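Local coordinates for molybdenum ABC transporter, periplasmic molybdenum-binding protein (Vibrio cholerae, PDB 4RXL), which binds tungstate in its interlobe cleft and probably delivers molybdate or tungstate to an ABC importer as its periplasmic ModA-type solute-binding component, at residues V87-T92 with G168-T173; A117-D122 with A148-V153; L159-E164 with L176-V181. All blocks are in the same frame, centred on the assembly; numbering follows the deposited sequence.

Interaction 1: residues V87-T92 with G168-T173. With WO4 (tungstate(VI)ion), chain B.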
# COMPACT_ATOMS: atom_id res chain seq x y z
N VAL A 87 7.34 7.21 -1.80
CA VAL A 87 8.12 7.87 -2.82
C VAL A 87 7.28 8.74 -3.74
O VAL A 87 6.06 8.59 -3.87
CB VAL A 87 8.93 6.87 -3.66
CG1 VAL A 87 9.90 6.11 -2.76
CG2 VAL A 87 8.03 5.89 -4.39
N LEU A 88 7.99 9.69 -4.34
CA LEU A 88 7.47 10.55 -5.36
C LEU A 88 7.99 10.00 -6.67
O LEU A 88 9.22 9.85 -6.86
CB LEU A 88 7.96 11.97 -5.14
CG LEU A 88 7.44 13.05 -6.11
CD1 LEU A 88 5.93 13.21 -5.99
CD2 LEU A 88 8.17 14.33 -5.79
N ILE A 89 7.07 9.73 -7.59
CA ILE A 89 7.41 9.21 -8.91
C ILE A 89 6.96 10.12 -10.05
O ILE A 89 6.08 10.95 -9.90
CB ILE A 89 6.83 7.79 -9.14
CG1 ILE A 89 5.31 7.73 -8.92
CG2 ILE A 89 7.43 6.78 -8.18
CD1 ILE A 89 4.67 6.54 -9.58
N ARG A 90 7.60 9.90 -11.20
CA ARG A 90 7.30 10.57 -12.46
C ARG A 90 7.26 9.48 -13.54
O ARG A 90 7.84 8.41 -13.34
CB ARG A 90 8.42 11.58 -12.81
CG ARG A 90 9.77 10.93 -13.08
CD ARG A 90 10.79 11.95 -13.55
NE ARG A 90 12.13 11.38 -13.77
CZ ARG A 90 12.53 10.76 -14.88
NH1 ARG A 90 11.71 10.58 -15.92
NH2 ARG A 90 13.78 10.31 -14.96
N PRO A 91 6.61 9.76 -14.70
CA PRO A 91 6.73 8.82 -15.82
C PRO A 91 8.15 8.86 -16.34
O PRO A 91 8.73 9.95 -16.41
CB PRO A 91 5.75 9.37 -16.87
CG PRO A 91 5.01 10.48 -16.22
CD PRO A 91 5.77 10.91 -15.00
N THR A 92 8.69 7.70 -16.69
CA THR A 92 10.10 7.60 -17.07
C THR A 92 10.38 8.46 -18.30
O THR A 92 11.44 9.06 -18.41
CB THR A 92 10.51 6.14 -17.34
OG1 THR A 92 10.38 5.37 -16.15
CG2 THR A 92 11.96 6.06 -17.81
N GLY A 168 3.35 11.40 -9.01
CA GLY A 168 2.46 10.69 -8.13
C GLY A 168 3.17 10.26 -6.88
O GLY A 168 4.41 10.25 -6.82
N ILE A 169 2.38 9.89 -5.88
CA ILE A 169 2.91 9.42 -4.62
C ILE A 169 2.45 7.97 -4.39
O ILE A 169 1.28 7.69 -4.27
CB ILE A 169 2.54 10.33 -3.44
CG1 ILE A 169 3.15 11.71 -3.63
CG2 ILE A 169 3.04 9.73 -2.13
CD1 ILE A 169 2.60 12.76 -2.69
N VAL A 170 3.41 7.06 -4.34
CA VAL A 170 3.16 5.66 -4.21
C VAL A 170 4.16 5.08 -3.21
O VAL A 170 5.01 5.80 -2.65
CB VAL A 170 3.22 4.91 -5.56
CG1 VAL A 170 2.18 5.43 -6.53
CG2 VAL A 170 4.61 4.98 -6.15
N TYR A 171 4.09 3.77 -2.98
CA TYR A 171 5.13 3.13 -2.19
C TYR A 171 6.35 2.79 -3.01
O TYR A 171 6.29 2.64 -4.24
CB TYR A 171 4.60 1.88 -1.51
CG TYR A 171 3.35 2.08 -0.70
CD1 TYR A 171 3.44 2.66 0.55
CD2 TYR A 171 2.11 1.65 -1.14
CE1 TYR A 171 2.29 2.83 1.34
CE2 TYR A 171 0.97 1.79 -0.36
CZ TYR A 171 1.08 2.37 0.88
OH TYR A 171 -0.01 2.60 1.64
N LYS A 172 7.48 2.67 -2.33
CA LYS A 172 8.74 2.23 -2.90
C LYS A 172 8.55 0.93 -3.67
O LYS A 172 9.04 0.80 -4.79
CB LYS A 172 9.79 2.06 -1.80
CG LYS A 172 11.10 1.41 -2.21
CD LYS A 172 11.95 2.31 -3.06
CE LYS A 172 13.35 1.72 -3.21
NZ LYS A 172 14.02 1.50 -1.89
N THR A 173 7.79 0.00 -3.11
CA THR A 173 7.57 -1.30 -3.75
C THR A 173 6.78 -1.18 -5.04
O THR A 173 6.97 -1.97 -5.96
CB THR A 173 6.86 -2.27 -2.81
OG1 THR A 173 5.67 -1.65 -2.36
CG2 THR A 173 7.74 -2.64 -1.63
W WO4 B . -3.16 0.67 -0.45
O1 WO4 B . -4.00 1.12 -2.23
O2 WO4 B . -2.28 2.24 0.51
O3 WO4 B . -4.61 -0.11 0.79
O4 WO4 B . -1.68 -0.73 -0.73
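Val87, with the most surface buried of any residue here, is held to Val170 through both its backbone N and its backbone O. Its N-H runs almost straight into Val170 O (Val87 N to Val170 O 2.9 Å, 176° at the hydrogen) and nearly along the C=O axis, while Val170 N returns a bond to Val87 O. Its two methyls divide the work. CG2, in the crowded position between N and the carbonyl carbon, lies 3.7 Å from Tyr171 O and meets CG2 of Val170; CG1, anti to the carbonyl carbon, reaches the CA and CB of Lys172, where the second strand turns into helix 172-177. Gly168, next in buried area, pairs with Ile89 in the same way: Ile89 N to Gly168 O is 2.8 Å and straight, whereas Gly168 N approaches Ile89 O from 27° above the carbonyl plane. The pairing is antiparallel, Val87-Val170 and Ile89-Gly168 being hydrogen-bonded pairs and Leu88-Ile169 the non-hydrogen-bonded one between them, in the mixed sheet of this periplasmic binding protein. The short strand axes cross at 122°, a strongly twisted pairing, which ends at Ile89-Gly168. CG1 of Ile89 sits 3.4 Å from Gly168 O, and its side chain crosses that of Val170 at about a right angle, CD1 3.8 Å from Val170 CG2, on the face covered by Leu157 and Val160 of helix 153-161. On the other face Leu88 CD1 meets Ile169 CG1. At the N-cap of helix 172-177, Tyr171 has its CB directed away from Val87-Thr92; its OH donates a 2.6 Å hydrogen bond to O2 of the tungstate, which lies in the ring plane at its edge. Ser13, Ser40, Ala126 and Val153 also hydrogen-bond the oxyanion.

Interaction 2: residues A117-D122 with A148-V153; sequences AVAQVD and AQTNNV. With WO4 (tungstate(VI)ion), chain B.
Gln149 and Val118 leave the same face of their paired strands side by side, pointing the same way, with Val118 CG2 4.0 Å from Gln149 CG. Gln149 then continues extended toward Gln120 and Val121. Its side chain crosses that of Gln120 obliquely, the amide planes 30° apart, and passes Val121 at about a right angle. There OE1 accepts the Val121 N-H in the carbonyl plane, 2.9 Å from Val121 N at 168°, with Val121 CG2 resting against the same oxygen. The Gln120 chain bends at chi2 (-72°), which brings its NE2 straight to Asp122 OD2, the carboxylate being met from above its plane. Strands 116-119 and 147-150 pair in parallel, joined through helices 125-137 and 140-143 in a beta-alpha-beta crossover, and the backbone of Ala117 also bonds to Leu167 and Ile169. Ala148 O accepts from Val118 N, Val118 O from Thr150 N, and Thr150 O from Gln120 N (2.8 Å). At Ala119 and Thr150 the side chains diverge: Thr150 OG1, in the crowded position, donates to Asn152 O at 2.8 Å, bracing the turn that follows. Asn152 N-caps helix 153-161 through OD1 to Leu155 N. Val153 N, at the start of that helix, gives tungstate O1 a nearly straight bond of 2.6 Å, and its CG1 also touches the oxyanion.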
# COMPACT_ATOMS: atom_id res chain seq x y z
N ALA A 117 -0.99 12.42 -8.82
CA ALA A 117 -1.67 11.14 -8.61
C ALA A 117 -1.45 10.66 -7.19
O ALA A 117 -0.31 10.46 -6.75
CB ALA A 117 -1.19 10.10 -9.60
N VAL A 118 -2.55 10.45 -6.47
CA VAL A 118 -2.50 9.89 -5.13
C VAL A 118 -3.72 9.01 -4.90
O VAL A 118 -4.73 9.18 -5.60
CB VAL A 118 -2.50 10.98 -4.03
CG1 VAL A 118 -1.28 11.88 -4.15
CG2 VAL A 118 -3.80 11.79 -4.06
N ALA A 119 -3.62 8.08 -3.95
CA ALA A 119 -4.82 7.34 -3.52
C ALA A 119 -5.68 8.26 -2.64
O ALA A 119 -5.19 9.27 -2.13
CB ALA A 119 -4.48 6.05 -2.81
N GLN A 120 -6.97 7.95 -2.52
CA GLN A 120 -7.92 8.79 -1.80
C GLN A 120 -7.34 9.13 -0.42
O GLN A 120 -7.07 8.26 0.38
CB GLN A 120 -9.29 8.09 -1.65
CG GLN A 120 -10.49 9.03 -1.58
CD GLN A 120 -10.58 9.77 -0.25
OE1 GLN A 120 -10.51 9.15 0.82
NE2 GLN A 120 -10.73 11.10 -0.31
N VAL A 121 -7.20 10.43 -0.16
CA VAL A 121 -6.39 10.91 0.97
C VAL A 121 -7.02 10.78 2.34
O VAL A 121 -6.32 10.90 3.35
CB VAL A 121 -5.92 12.37 0.76
CG1 VAL A 121 -5.08 12.52 -0.50
CG2 VAL A 121 -7.10 13.32 0.72
N ASP A 122 -8.32 10.56 2.39
CA ASP A 122 -9.02 10.49 3.66
C ASP A 122 -9.05 9.09 4.20
O ASP A 122 -9.09 8.92 5.42
CB ASP A 122 -10.44 11.05 3.54
CG ASP A 122 -10.44 12.55 3.23
OD1 ASP A 122 -9.73 13.30 3.94
OD2 ASP A 122 -11.14 12.97 2.29
N ALA A 148 -5.29 14.09 -8.32
CA ALA A 148 -6.11 13.09 -8.99
C ALA A 148 -6.17 11.90 -8.04
O ALA A 148 -5.20 11.15 -7.91
CB ALA A 148 -5.52 12.70 -10.33
N GLN A 149 -7.28 11.78 -7.32
CA GLN A 149 -7.38 10.78 -6.26
C GLN A 149 -7.98 9.50 -6.82
O GLN A 149 -8.98 9.53 -7.52
CB GLN A 149 -8.22 11.27 -5.09
CG GLN A 149 -7.68 12.52 -4.41
CD GLN A 149 -8.45 12.89 -3.14
OE1 GLN A 149 -8.50 12.11 -2.17
NE2 GLN A 149 -9.05 14.07 -3.14
N THR A 150 -7.34 8.38 -6.49
CA THR A 150 -7.73 7.08 -7.00
C THR A 150 -8.16 6.16 -5.86
O THR A 150 -7.85 6.40 -4.68
CB THR A 150 -6.55 6.43 -7.74
OG1 THR A 150 -5.49 6.19 -6.81
CG2 THR A 150 -6.08 7.32 -8.85
N ASN A 151 -8.87 5.08 -6.21
CA ASN A 151 -9.36 4.14 -5.18
C ASN A 151 -8.29 3.28 -4.50
O ASN A 151 -8.55 2.68 -3.43
CB ASN A 151 -10.41 3.19 -5.77
CG ASN A 151 -11.66 3.89 -6.19
OD1 ASN A 151 -11.79 5.09 -6.04
ND2 ASN A 151 -12.57 3.14 -6.77
N ASN A 152 -7.11 3.16 -5.10
CA ASN A 152 -6.00 2.45 -4.49
C ASN A 152 -4.70 2.91 -5.08
O ASN A 152 -4.70 3.62 -6.11
CB ASN A 152 -6.19 0.93 -4.57
CG ASN A 152 -6.10 0.39 -5.97
OD1 ASN A 152 -5.05 0.54 -6.64
ND2 ASN A 152 -7.12 -0.30 -6.40
N VAL A 153 -3.60 2.55 -4.42
CA VAL A 153 -2.30 3.04 -4.82
C VAL A 153 -1.87 2.53 -6.20
O VAL A 153 -1.14 3.23 -6.89
CB VAL A 153 -1.26 2.73 -3.74
CG1 VAL A 153 -0.86 1.28 -3.71
CG2 VAL A 153 -0.05 3.64 -3.93
W WO4 B . -3.16 0.67 -0.45
O1 WO4 B . -4.00 1.12 -2.23
O2 WO4 B . -2.28 2.24 0.51
O3 WO4 B . -4.61 -0.11 0.79
O4 WO4 B . -1.68 -0.73 -0.73

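Interaction 3: residues L159-E164 with L176-V181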
# COMPACT_ATOMS: atom_id res chain seq x y z
N LEU A 159 -1.77 5.96 -13.40
CA LEU A 159 -1.91 7.32 -13.96
C LEU A 159 -0.55 7.89 -14.37
O LEU A 159 -0.41 8.57 -15.38
CB LEU A 159 -2.57 8.28 -12.96
CG LEU A 159 -4.06 8.16 -12.73
CD1 LEU A 159 -4.50 9.12 -11.62
CD2 LEU A 159 -4.84 8.39 -14.02
N VAL A 160 0.44 7.60 -13.54
CA VAL A 160 1.80 8.03 -13.77
C VAL A 160 2.40 7.22 -14.93
O VAL A 160 3.02 7.80 -15.82
CB VAL A 160 2.68 7.95 -12.49
CG1 VAL A 160 4.03 8.62 -12.73
CG2 VAL A 160 1.94 8.63 -11.34
N GLU A 161 2.20 5.90 -14.92
CA GLU A 161 2.65 5.03 -16.02
C GLU A 161 2.12 5.48 -17.37
O GLU A 161 2.83 5.48 -18.38
CB GLU A 161 2.25 3.58 -15.77
CG GLU A 161 2.94 2.94 -14.58
CD GLU A 161 2.53 1.49 -14.39
OE1 GLU A 161 1.36 1.14 -14.68
OE2 GLU A 161 3.38 0.70 -13.92
N ARG A 162 0.85 5.88 -17.40
CA ARG A 162 0.23 6.38 -18.65
C ARG A 162 0.63 7.81 -19.01
O ARG A 162 0.30 8.28 -20.09
CB ARG A 162 -1.29 6.26 -18.58
CG ARG A 162 -1.77 4.82 -18.44
CD ARG A 162 -3.21 4.68 -18.89
NE ARG A 162 -4.16 5.33 -17.99
CZ ARG A 162 -4.57 4.83 -16.82
NH1 ARG A 162 -4.11 3.67 -16.37
NH2 ARG A 162 -5.46 5.51 -16.09
N GLY A 163 1.31 8.51 -18.12
CA GLY A 163 1.71 9.87 -18.39
C GLY A 163 0.61 10.88 -18.17
O GLY A 163 0.78 12.02 -18.56
N GLU A 164 -0.49 10.49 -17.53
CA GLU A 164 -1.60 11.41 -17.34
C GLU A 164 -1.27 12.36 -16.20
O GLU A 164 -1.63 13.55 -16.25
CB GLU A 164 -2.92 10.67 -17.07
CG GLU A 164 -3.42 9.86 -18.26
CD GLU A 164 -4.57 8.91 -17.91
OE1 GLU A 164 -5.52 9.32 -17.20
OE2 GLU A 164 -4.54 7.75 -18.37
N LEU A 176 9.27 0.08 -7.66
CA LEU A 176 10.32 -0.92 -7.92
C LEU A 176 9.92 -1.92 -9.01
O LEU A 176 10.77 -2.38 -9.76
CB LEU A 176 10.67 -1.67 -6.63
CG LEU A 176 12.06 -2.28 -6.50
CD1 LEU A 176 13.13 -1.20 -6.49
CD2 LEU A 176 12.12 -3.13 -5.24
N LEU A 177 8.63 -2.25 -9.09
CA LEU A 177 8.14 -3.24 -10.05
C LEU A 177 7.77 -2.65 -11.41
O LEU A 177 7.56 -3.40 -12.37
CB LEU A 177 6.93 -4.01 -9.48
CG LEU A 177 7.20 -5.10 -8.42
CD1 LEU A 177 6.31 -6.31 -8.68
CD2 LEU A 177 8.65 -5.58 -8.33
N SER A 178 7.71 -1.33 -11.50
CA SER A 178 7.32 -0.65 -12.74
C SER A 178 8.54 -0.07 -13.46
O SER A 178 9.36 0.60 -12.83
CB SER A 178 6.32 0.46 -12.42
OG SER A 178 5.96 1.18 -13.58
N ASP A 179 8.67 -0.34 -14.75
CA ASP A 179 9.72 0.30 -15.58
C ASP A 179 9.22 1.59 -16.24
O ASP A 179 10.01 2.41 -16.70
CB ASP A 179 10.23 -0.67 -16.65
CG ASP A 179 11.06 -1.80 -16.07
OD1 ASP A 179 10.84 -2.18 -14.90
OD2 ASP A 179 11.94 -2.32 -16.79
N LYS A 180 7.90 1.75 -16.26
CA LYS A 180 7.27 2.94 -16.82
C LYS A 180 7.41 4.18 -15.92
O LYS A 180 7.12 5.30 -16.35
CB LYS A 180 5.78 2.67 -17.08
CG LYS A 180 5.48 1.52 -18.04
CD LYS A 180 5.77 1.89 -19.49
CE LYS A 180 4.66 2.74 -20.09
NZ LYS A 180 5.06 3.25 -21.42
N VAL A 181 7.81 4.00 -14.66
CA VAL A 181 8.02 5.14 -13.76
C VAL A 181 9.41 5.16 -13.15
O VAL A 181 10.09 4.14 -13.07
CB VAL A 181 6.98 5.19 -12.61
CG1 VAL A 181 5.58 5.08 -13.18
CG2 VAL A 181 7.24 4.10 -11.59
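Glu161 has the largest share of the buried surface, and its side chain can be followed outward from the helix. CB lies 3.9 Å from Lys180 CB. CG, anti to the carbonyl carbon (chi1 -67°), sits between three neighbours: Val181 CG1 at 3.7 Å, Lys180 CB at 3.8 Å and Ser178 OG at 3.6 Å. The chain then runs on extended (chi2 -179°), so CD stays close to Ser178. At the tip, Ser178 OG donates over 2.6 Å to Glu161 OE2, which accepts on its anti lone pair; the serine OG is itself anti to its backbone N. Lys180 N adds only a weak bond to the same OG. These residues join the C-terminal end of helix 153-161 to the loop between helix 172-177 and strand 181-186. The helix is closed by a Schellman motif: Gly163 N bonds to Val160 O, Glu164 N to Leu159 O, and Gly163 has positive phi (81°). On the buried side the side chains of Val160 and Val181 cross at about a right angle, with Val160 CG1 3.9 Å from Val181 CG1 and both valines against Ile89 of strand 78-91. Beyond its CB, Lys180 folds at chi2 and chi3, bringing CE to 3.7 Å from Glu161 O.

Counting from the N terminus, strand 78-91 holds the first of the contacting segments, and interaction 1 closes the long loop that ends when it pairs with strand 168-171. Interaction 2 is nested wholly within that loop, joining 117-122 to 148-153. Interaction 3 opens at 159-164, still inside the loop, but closes at 176-181, beyond it, so interactions 1 and 3 cross while 2 and 3 follow in series. A probable hydrogen bond from Ile169 N to Ala117 O ties the first two together, and both reach the tungstate. Thr92 N to Lys180 O similarly joins interactions 1 and 3. Helix 153-161 packs on both strand pairs, with Leu159 on Ala148 and Thr150, and Val160 on Ala117 and Pro91.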